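Matching sites in inositol dehydrogenase from Lactobacillus casei, a protein that probably acts as a nucleotide-binding oxidoreductase of the Gfo/Idh/MocA family that oxidises scyllo-inositol (PDB 4MKZ (chain A, 1.60 Å), residues Phe139-Asp144 and Ile197-Val202), and in its relative inositol 2-dehydrogenase from Sinorhizobium meliloti (PDB 4HKT (chain B, 2.00 Å), residues Phe121-Asp126 and Ile174-Met179). Structure 2 is superposed on structure 1 by the backbone atoms of these residues (RMSD 0.27 Å); each is numbered along its deposited sequence.

Structure 1 (4MKZ); sequences FMRRFD and IHDIDV.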
loop_
_atom_site.group_PDB
_atom_site.type_symbol
_atom_site.label_atom_id
_atom_site.label_comp_id
_atom_site.label_asym_id
_atom_site.label_seq_id
_atom_site.Cartn_x
_atom_site.Cartn_y
_atom_site.Cartn_z
ATOM N N PHE A 139 15.228 14.052 21.605
ATOM C CA PHE A 139 13.980 13.462 21.119
ATOM C C PHE A 139 13.898 13.677 19.610
ATOM O O PHE A 139 13.155 14.542 19.124
ATOM C CB PHE A 139 12.772 14.072 21.831
ATOM C CG PHE A 139 12.651 13.658 23.277
ATOM C CD1 PHE A 139 12.524 12.322 23.610
ATOM C CD2 PHE A 139 12.666 14.603 24.292
ATOM C CE1 PHE A 139 12.409 11.921 24.932
ATOM C CE2 PHE A 139 12.547 14.210 25.619
ATOM C CZ PHE A 139 12.422 12.868 25.937
ATOM N N MET A 140 14.652 12.866 18.873
ATOM C CA MET A 140 14.859 13.099 17.450
ATOM C C MET A 140 13.605 12.955 16.606
ATOM O O MET A 140 13.554 13.480 15.494
ATOM C CB MET A 140 15.971 12.201 16.892
ATOM C CG MET A 140 15.556 10.769 16.593
ATOM S SD MET A 140 15.302 9.836 18.095
ATOM C CE MET A 140 15.152 8.172 17.462
ATOM N N ARG A 141 12.599 12.239 17.102
ATOM C CA ARG A 141 11.378 12.083 16.324
ATOM C C ARG A 141 10.714 13.417 16.021
ATOM O O ARG A 141 10.070 13.566 14.995
ATOM C CB ARG A 141 10.400 11.119 16.994
ATOM C CG ARG A 141 10.951 9.713 17.113
ATOM C CD ARG A 141 9.858 8.762 17.494
ATOM N NE ARG A 141 10.393 7.495 17.972
ATOM C CZ ARG A 141 9.649 6.524 18.484
ATOM N NH1 ARG A 141 8.335 6.671 18.568
ATOM N NH2 ARG A 141 10.231 5.420 18.925
ATOM N N ARG A 142 10.927 14.407 16.886
ATOM C CA ARG A 142 10.400 15.743 16.629
ATOM C C ARG A 142 11.015 16.384 15.393
ATOM O O ARG A 142 10.457 17.334 14.843
ATOM C CB ARG A 142 10.625 16.660 17.831
ATOM C CG ARG A 142 9.887 16.233 19.080
ATOM C CD ARG A 142 9.852 17.379 20.048
ATOM N NE ARG A 142 9.401 17.011 21.381
ATOM C CZ ARG A 142 9.000 17.897 22.281
ATOM N NH1 ARG A 142 8.993 19.180 21.963
ATOM N NH2 ARG A 142 8.598 17.501 23.479
ATOM N N PHE A 143 12.171 15.877 14.970
ATOM C CA PHE A 143 12.829 16.389 13.767
ATOM C C PHE A 143 12.645 15.533 12.525
ATOM O O PHE A 143 13.100 15.903 11.448
ATOM C CB PHE A 143 14.320 16.591 14.031
ATOM C CG PHE A 143 14.592 17.665 15.022
ATOM C CD1 PHE A 143 14.669 17.377 16.374
ATOM C CD2 PHE A 143 14.725 18.980 14.605
ATOM C CE1 PHE A 143 14.918 18.388 17.293
ATOM C CE2 PHE A 143 14.958 19.985 15.523
ATOM C CZ PHE A 143 15.053 19.688 16.857
ATOM N N ASP A 144 11.976 14.395 12.674
ATOM C CA ASP A 144 11.760 13.494 11.555
ATOM C C ASP A 144 10.734 14.089 10.584
ATOM O O ASP A 144 9.698 14.602 11.012
ATOM C CB ASP A 144 11.253 12.143 12.087
ATOM C CG ASP A 144 10.891 11.183 10.978
ATOM O OD1 ASP A 144 11.809 10.681 10.288
ATOM O OD2 ASP A 144 9.677 10.920 10.785
ATOM N N ILE A 197 10.238 5.788 25.748
ATOM C CA ILE A 197 10.389 7.199 26.097
ATOM C C ILE A 197 10.133 8.130 24.913
ATOM O O ILE A 197 9.508 9.169 25.082
ATOM C CB ILE A 197 11.714 7.523 26.807
ATOM C CG1 ILE A 197 11.774 6.792 28.147
ATOM C CG2 ILE A 197 11.797 9.009 27.101
ATOM C CD1 ILE A 197 12.930 7.226 29.027
ATOM N N HIS A 198 10.546 7.744 23.707
ATOM C CA HIS A 198 10.223 8.562 22.537
ATOM C C HIS A 198 8.720 8.621 22.276
ATOM O O HIS A 198 8.201 9.641 21.821
ATOM C CB HIS A 198 10.924 8.051 21.279
ATOM C CG HIS A 198 12.407 8.199 21.308
ATOM N ND1 HIS A 198 13.031 9.425 21.363
ATOM C CD2 HIS A 198 13.395 7.272 21.259
ATOM C CE1 HIS A 198 14.342 9.248 21.360
ATOM N NE2 HIS A 198 14.587 7.952 21.289
ATOM N N ASP A 199 8.026 7.524 22.553
ATOM C CA ASP A 199 6.593 7.470 22.329
ATOM C C ASP A 199 5.860 8.384 23.301
ATOM O O ASP A 199 4.955 9.126 22.910
ATOM C CB ASP A 199 6.087 6.031 22.491
ATOM C CG ASP A 199 6.654 5.097 21.447
ATOM O OD1 ASP A 199 6.544 5.415 20.246
ATOM O OD2 ASP A 199 7.211 4.046 21.826
ATOM N N ILE A 200 6.253 8.318 24.568
ATOM C CA ILE A 200 5.721 9.222 25.578
ATOM C C ILE A 200 5.902 10.668 25.141
ATOM O O ILE A 200 4.955 11.446 25.162
ATOM C CB ILE A 200 6.392 8.995 26.939
ATOM C CG1 ILE A 200 5.963 7.643 27.520
ATOM C CG2 ILE A 200 6.026 10.110 27.896
ATOM C CD1 ILE A 200 6.869 7.134 28.607
ATOM N N ASP A 201 7.109 11.021 24.698
ATOM C CA ASP A 201 7.366 12.386 24.252
ATOM C C ASP A 201 6.520 12.782 23.044
ATOM O O ASP A 201 6.006 13.906 22.969
ATOM C CB ASP A 201 8.845 12.581 23.944
ATOM C CG ASP A 201 9.152 13.985 23.506
ATOM O OD1 ASP A 201 9.133 14.887 24.373
ATOM O OD2 ASP A 201 9.405 14.191 22.302
ATOM N N VAL A 202 6.350 11.852 22.103
ATOM C CA VAL A 202 5.513 12.099 20.938
ATOM C C VAL A 202 4.078 12.402 21.366
ATOM O O VAL A 202 3.451 13.315 20.832
ATOM C CB VAL A 202 5.533 10.884 19.965
ATOM C CG1 VAL A 202 4.236 10.768 19.182
ATOM C CG2 VAL A 202 6.722 10.971 19.028
HETATM O O HOH W 1 11.873 11.429 19.773
#
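Phe-139 and Asp-201 form the tight part of the contact. The Asp-201 carboxylate stacks on one face of the Phe-139 ring, planes 8° apart. Asp-201 CB makes a CH-pi contact, 3.8 Å from the ring centroid. Asp-201 CG is anti to the backbone N (chi1 -179°), which carries the carboxylate over the ring. Arg-142 grips it side-on: Arg-142 NE to Asp-201 OD2 at 3.0 Å, NH2 to Asp-201 OD1 at 2.8 Å. Ile-197 CG2 meets Phe-139 CE1 at 3.7 Å. Arg-141 CZ lies 3.4 Å from His-198 CB. Arg-141 NH1 salt-bridges Asp-199 OD1 at 2.8 Å; Ser-167 also binds that oxygen. Val-202 CG2 touches Arg-141 CD at 4.1 Å. Met-140 SD touches His-198 CE1 at 3.5 Å. A water joins Arg-141 N to His-198 ND1. Arg-142 and His-198, at separate ends of the contact, are partly exposed; His-198 NE2 bonds a citrate, probably from the crystallisation liquor. The contact joins the loop after strand 135-137 of the Rossmann sheet to helix 191-207 of the C-terminal domain.

What differs
The paired bonds of Arg-142(A) to Asp-201(A) are kept between Arg-124(B) and Asp-178(B). Phe-139(A), Arg-142(A), Asp-199(A), Asp-201(A) and their counterparts keep their places. The salt bridge of Arg-141(A) to Asp-199(A) recurs as Arg-123(B) to Asp-176(B). These two arginines are offset within one rotamer. The CZ atoms of Arg-141(A) and Arg-123(B) stand 1.5 Å apart after superposition. Both lie against CB of His-198(A) or His-175(B). The water bound to the backbone N of Arg-141(A) and Arg-123(B) is at the same place in both.

Met-140(A) is exchanged for Asn-122(B). The thioether of Met-140(A) is matched by the amide of Asn-122(B). SD of Met-140(A) and OD1 of Asn-122(B) are 0.8 Å apart, and the CG atoms of Met-140(A) and Asn-122(B) 0.6 Å apart. The touch on His-198(A) or His-175(B) is kept. CE of Met-140(A) has no counterpart.

Val-202(A) is exchanged for Met-179(B). CG of Met-179(B) lies 1.0 Å apart from CG1 of Val-202(A). CG2 of Val-202(A) has no counterpart, while SE and CE of Met-179(B) extend beyond the side chain of Val-202(A). The touch on Arg-141(A) or Arg-123(B) is kept.

Ile-197(A) and Ile-174(B) are modelled with different chi1, -63° against -164°. Their CD1 atoms stand 1.6 Å apart after superposition. CG1 of Ile-174(B) lies near the place of CG2 of Ile-197(A); the touch on Phe-139(A) and Phe-121(B) is kept in both models. Away from the other segment, CG1 and CD1 of Ile-200(A) fall 0.3 and 0.4 Å apart from CG and CD2 of Phe-177(B), while CD1, CE1 and CZ of Phe-177(B) and CG2 of Ile-200(A) have no counterpart.

Structure 2 (4HKT); sequences FNRRFD and IHDFDM. With EDO (1,2-ethanediol), chain C.
Against the ring of Phe-121, Asp-178 makes the tight part of the contact. Its carboxylate stacks on one face of the ring, planes 14° apart. Asp-178 CB makes a CH-pi contact, 3.7 Å from the ring centroid. Asp-178 CG is anti to the backbone N (chi1 -177°), which sets the carboxylate over the ring. Arg-124 grips it side-on: Arg-124 NE to Asp-178 OD2 at 2.8 Å, NH2 to Asp-178 OD1 at 2.7 Å. Ile-174 CG1 meets Phe-121 CE1 at 4.2 Å. Arg-123 CZ lies 3.4 Å from His-175 CB. Arg-123 NH1 salt-bridges Asp-176 OD1 at 3.3 Å; Ser-151 also binds that oxygen. Selenomethionine Met-179 is bent at chi2 and chi3, and Met-179 CE touches Arg-123 CB at 3.4 Å. Asn-122 OD1 touches His-175 CE1 at 3.9 Å. A water joins Arg-123 N to His-175 ND1. Arg-124 and His-175, at separate ends of the contact, are partly exposed; the Arg-124 guanidinium also bonds a 1,2-ethanediol, probably from the crystallisation liquor.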
loop_
_atom_site.group_PDB
_atom_site.type_symbol
_atom_site.label_atom_id
_atom_site.label_comp_id
_atom_site.label_asym_id
_atom_site.label_seq_id
_atom_site.Cartn_x
_atom_site.Cartn_y
_atom_site.Cartn_z
ATOM N N PHE B 121 15.270 13.923 21.510
ATOM C CA PHE B 121 14.056 13.248 21.049
ATOM C C PHE B 121 13.993 13.567 19.562
ATOM O O PHE B 121 13.286 14.463 19.138
ATOM C CB PHE B 121 12.825 13.725 21.781
ATOM C CG PHE B 121 12.730 13.243 23.211
ATOM C CD1 PHE B 121 12.831 11.919 23.509
ATOM C CD2 PHE B 121 12.404 14.113 24.221
ATOM C CE1 PHE B 121 12.710 11.475 24.811
ATOM C CE2 PHE B 121 12.255 13.689 25.521
ATOM C CZ PHE B 121 12.427 12.364 25.826
ATOM N N ASN B 122 14.766 12.827 18.798
ATOM C CA ASN B 122 14.987 13.135 17.377
ATOM C C ASN B 122 13.740 13.000 16.527
ATOM O O ASN B 122 13.627 13.623 15.441
ATOM C CB ASN B 122 16.063 12.221 16.819
ATOM C CG ASN B 122 15.784 10.766 17.121
ATOM O OD1 ASN B 122 15.925 10.328 18.248
ATOM N ND2 ASN B 122 15.346 10.028 16.127
ATOM N N ARG B 123 12.778 12.216 17.012
ATOM C CA ARG B 123 11.557 11.992 16.258
ATOM C C ARG B 123 10.774 13.256 16.048
ATOM O O ARG B 123 10.070 13.380 15.060
ATOM C CB ARG B 123 10.710 10.873 16.868
ATOM C CG ARG B 123 11.461 9.565 16.869
ATOM C CD ARG B 123 10.652 8.453 17.503
ATOM N NE ARG B 123 11.530 7.348 17.865
ATOM C CZ ARG B 123 11.140 6.240 18.497
ATOM N NH1 ARG B 123 9.867 6.084 18.860
ATOM N NH2 ARG B 123 12.023 5.278 18.771
ATOM N N ARG B 124 10.935 14.222 16.921
ATOM C CA ARG B 124 10.296 15.494 16.719
ATOM C C ARG B 124 10.828 16.267 15.471
ATOM O O ARG B 124 10.198 17.236 15.063
ATOM C CB ARG B 124 10.490 16.374 17.931
ATOM C CG ARG B 124 9.750 15.988 19.180
ATOM C CD ARG B 124 9.925 17.101 20.163
ATOM N NE ARG B 124 9.251 16.799 21.397
ATOM C CZ ARG B 124 8.604 17.690 22.120
ATOM N NH1 ARG B 124 8.550 18.983 21.745
ATOM N NH2 ARG B 124 8.016 17.292 23.240
ATOM N N PHE B 125 11.988 15.860 14.929
ATOM C CA PHE B 125 12.635 16.527 13.780
ATOM C C PHE B 125 12.531 15.728 12.476
ATOM O O PHE B 125 13.053 16.144 11.430
ATOM C CB PHE B 125 14.111 16.831 14.121
ATOM C CG PHE B 125 14.267 17.797 15.235
ATOM C CD1 PHE B 125 14.010 19.128 15.035
ATOM C CD2 PHE B 125 14.622 17.371 16.511
ATOM C CE1 PHE B 125 14.127 20.044 16.073
ATOM C CE2 PHE B 125 14.755 18.275 17.539
ATOM C CZ PHE B 125 14.494 19.618 17.330
ATOM N N ASP B 126 11.877 14.564 12.538
ATOM C CA ASP B 126 11.613 13.759 11.347
ATOM C C ASP B 126 10.697 14.539 10.393
ATOM O O ASP B 126 9.673 15.093 10.841
ATOM C CB ASP B 126 10.925 12.444 11.733
ATOM C CG ASP B 126 10.636 11.592 10.543
ATOM O OD1 ASP B 126 11.624 11.232 9.817
ATOM O OD2 ASP B 126 9.426 11.364 10.269
ATOM N N ILE B 174 9.786 5.789 26.195
ATOM C CA ILE B 174 10.118 7.169 26.425
ATOM C C ILE B 174 9.995 8.069 25.175
ATOM O O ILE B 174 9.481 9.166 25.260
ATOM C CB ILE B 174 11.503 7.304 27.168
ATOM C CG1 ILE B 174 11.644 8.702 27.755
ATOM C CG2 ILE B 174 12.669 6.966 26.281
ATOM C CD1 ILE B 174 12.713 8.832 28.819
ATOM N N HIS B 175 10.469 7.618 24.027
ATOM C CA HIS B 175 10.304 8.339 22.782
ATOM C C HIS B 175 8.815 8.544 22.416
ATOM O O HIS B 175 8.440 9.604 21.921
ATOM C CB HIS B 175 10.931 7.561 21.641
ATOM C CG HIS B 175 12.413 7.621 21.616
ATOM N ND1 HIS B 175 13.097 8.781 21.318
ATOM C CD2 HIS B 175 13.342 6.659 21.779
ATOM C CE1 HIS B 175 14.392 8.535 21.336
ATOM N NE2 HIS B 175 14.568 7.259 21.613
ATOM N N ASP B 176 8.017 7.518 22.657
ATOM C CA ASP B 176 6.570 7.562 22.383
ATOM C C ASP B 176 5.804 8.400 23.367
ATOM O O ASP B 176 4.859 9.049 22.960
ATOM C CB ASP B 176 5.983 6.186 22.310
ATOM C CG ASP B 176 6.669 5.329 21.266
ATOM O OD1 ASP B 176 6.778 5.753 20.100
ATOM O OD2 ASP B 176 7.154 4.246 21.635
ATOM N N PHE B 177 6.205 8.419 24.644
ATOM C CA PHE B 177 5.663 9.405 25.572
ATOM C C PHE B 177 5.925 10.844 25.108
ATOM O O PHE B 177 5.029 11.680 25.146
ATOM C CB PHE B 177 6.186 9.223 26.978
ATOM C CG PHE B 177 5.857 7.886 27.597
ATOM C CD1 PHE B 177 4.573 7.400 27.608
ATOM C CD2 PHE B 177 6.834 7.145 28.212
ATOM C CE1 PHE B 177 4.267 6.159 28.197
ATOM C CE2 PHE B 177 6.556 5.935 28.803
ATOM C CZ PHE B 177 5.267 5.430 28.816
ATOM N N ASP B 178 7.167 11.141 24.730
ATOM C CA ASP B 178 7.457 12.438 24.121
ATOM C C ASP B 178 6.609 12.740 22.864
ATOM O O ASP B 178 6.043 13.829 22.743
ATOM C CB ASP B 178 8.930 12.609 23.793
ATOM C CG ASP B 178 9.201 13.973 23.237
ATOM O OD1 ASP B 178 9.093 14.946 23.995
ATOM O OD2 ASP B 178 9.464 14.097 22.020
HETATM N N MSE B 179 6.531 11.793 21.952
HETATM C CA MSE B 179 5.680 11.922 20.759
HETATM C C MSE B 179 4.234 12.200 21.114
HETATM O O MSE B 179 3.588 13.066 20.529
HETATM C CB MSE B 179 5.854 10.678 19.901
HETATM C CG MSE B 179 5.064 10.669 18.594
HETATM SE SE MSE B 179 5.564 12.173 17.415
HETATM C CE MSE B 179 7.416 11.617 17.101
HETATM C C1 EDO C . 4.510 20.327 23.061
HETATM O O1 EDO C . 5.143 20.323 21.775
HETATM C C2 EDO C . 5.148 19.279 23.988
HETATM O O2 EDO C . 6.589 19.392 23.999
HETATM O O HOH W 2 9.550 3.794 20.967
HETATM O O HOH W 3 12.200 11.117 19.718
#